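Side-chain contact in protein (superoxide dismutase) (Sulfolobus acidocaldarius, PDB 1B06), which converts superoxide radicals into hydrogen peroxide and oxygen, using one iron ion per subunit: residues 139-142 and 143-146. Numbering follows the deposited sequence.
Sequences YYDN and ESGN
Asp141 and Ser144 meet across a tight reversal of the chain, the hydroxyl OG of Ser144 donating to OD2 of Asp141 over 2.7 Å. The serine oxygen approaches from above the carboxylate plane, 42° out of it. The other oxygen, OD1, takes the backbone N of Glu143 at 3.2 Å, again from above the plane, while N of Ser144 adds only a weak bond to OD2. The carboxylate can collect these donors because CG of Asp141 is anti to the backbone N (chi1 -176°), which turns the group over the turn. Ser144 OG also accepts from N of Asn146 at 3.2 Å, closing an ST turn.

N of Asp141 donates to O of Asn146 (2.8 Å, nearly straight at 170°), and Gly145 N hydrogen-bonds Asp141 O at a doubtfully short 2.5 Å; with Gly145 and Asn146 both facing Asp141, this is a G1 beta bulge. Gly145 has a positive phi, as position 1 of such a bulge usually does.

Asn142 forms the looser, exposed side. The extended Glu143 side chain runs alongside that of Asp141 but is gripped by the second subunit: its Lys82 bridges both carboxylates, probably easing their like charges, and its His81 bonds OE2 of Glu143; its Tyr9 bonds OD2 of Asp141.

On the buried side, CE1 of Tyr140 lies 3.8 Å from O of Gly145, and its ring packs on Leu108 of helix 103-113. The turn is thus a beta-hairpin connection between central strand 134-140 and strand 147-153 in the C-terminal domain's three-stranded antiparallel sheet, with that helix beside it and the second subunit against its carboxylates.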
loop_
_atom_site.group_PDB
_atom_site.type_symbol
_atom_site.label_atom_id
_atom_site.label_comp_id
_atom_site.label_asym_id
_atom_site.label_seq_id
_atom_site.Cartn_x
_atom_site.Cartn_y
_atom_site.Cartn_z
ATOM N N TYR A 139 16.744 11.647 1.568
ATOM C CA TYR A 139 16.508 12.542 0.440
ATOM C C TYR A 139 17.021 13.922 0.791
ATOM O O TYR A 139 17.227 14.244 1.957
ATOM C CB TYR A 139 15.009 12.714 0.146
ATOM C CG TYR A 139 14.226 11.471 -0.190
ATOM C CD1 TYR A 139 14.329 10.877 -1.447
ATOM C CD2 TYR A 139 13.345 10.912 0.737
ATOM C CE1 TYR A 139 13.571 9.751 -1.777
ATOM C CE2 TYR A 139 12.583 9.790 0.421
ATOM C CZ TYR A 139 12.700 9.214 -0.837
ATOM O OH TYR A 139 11.952 8.105 -1.151
ATOM N N TYR A 140 17.224 14.741 -0.229
ATOM C CA TYR A 140 17.619 16.111 0.007
ATOM C C TYR A 140 16.448 16.917 -0.533
ATOM O O TYR A 140 16.127 16.818 -1.717
ATOM C CB TYR A 140 18.881 16.495 -0.755
ATOM C CG TYR A 140 19.107 17.985 -0.700
ATOM C CD1 TYR A 140 19.254 18.635 0.526
ATOM C CD2 TYR A 140 19.129 18.756 -1.863
ATOM C CE1 TYR A 140 19.413 20.013 0.597
ATOM C CE2 TYR A 140 19.290 20.139 -1.805
ATOM C CZ TYR A 140 19.430 20.761 -0.569
ATOM O OH TYR A 140 19.583 22.128 -0.494
ATOM N N ASP A 141 15.797 17.685 0.333
ATOM C CA ASP A 141 14.665 18.494 -0.090
ATOM C C ASP A 141 15.125 19.900 -0.425
ATOM O O ASP A 141 15.422 20.695 0.462
ATOM C CB ASP A 141 13.603 18.550 1.006
ATOM C CG ASP A 141 12.367 19.311 0.571
ATOM O OD1 ASP A 141 12.175 19.481 -0.649
ATOM O OD2 ASP A 141 11.588 19.744 1.447
ATOM N N ASN A 142 15.178 20.195 -1.715
ATOM C CA ASN A 142 15.608 21.499 -2.200
ATOM C C ASN A 142 14.668 22.618 -1.765
ATOM O O ASN A 142 15.078 23.774 -1.676
ATOM C CB ASN A 142 15.692 21.471 -3.726
ATOM C CG ASN A 142 14.834 20.376 -4.329
ATOM O OD1 ASN A 142 15.277 19.235 -4.483
ATOM N ND2 ASN A 142 13.593 20.714 -4.666
ATOM N N GLU A 143 13.409 22.276 -1.500
ATOM C CA GLU A 143 12.430 23.270 -1.080
ATOM C C GLU A 143 12.706 23.780 0.331
ATOM O O GLU A 143 12.807 24.985 0.557
ATOM C CB GLU A 143 11.017 22.688 -1.137
ATOM C CG GLU A 143 9.942 23.657 -0.644
ATOM C CD GLU A 143 8.539 23.056 -0.641
ATOM O OE1 GLU A 143 8.364 21.927 -1.148
ATOM O OE2 GLU A 143 7.609 23.715 -0.125
ATOM N N SER A 144 12.827 22.859 1.276
ATOM C CA SER A 144 13.071 23.220 2.667
ATOM C C SER A 144 14.551 23.216 3.012
ATOM O O SER A 144 14.977 23.915 3.925
ATOM C CB SER A 144 12.354 22.240 3.576
ATOM O OG SER A 144 12.915 20.951 3.409
ATOM N N GLY A 145 15.328 22.421 2.283
ATOM C CA GLY A 145 16.750 22.334 2.546
ATOM C C GLY A 145 17.037 21.233 3.551
ATOM O O GLY A 145 18.171 21.072 4.005
ATOM N N ASN A 146 16.004 20.466 3.894
ATOM C CA ASN A 146 16.155 19.379 4.857
ATOM C C ASN A 146 16.627 18.087 4.222
ATOM O O ASN A 146 16.321 17.799 3.068
ATOM C CB ASN A 146 14.827 19.082 5.562
ATOM C CG ASN A 146 14.402 20.179 6.514
ATOM O OD1 ASN A 146 15.217 20.972 6.974
ATOM N ND2 ASN A 146 13.109 20.225 6.815
#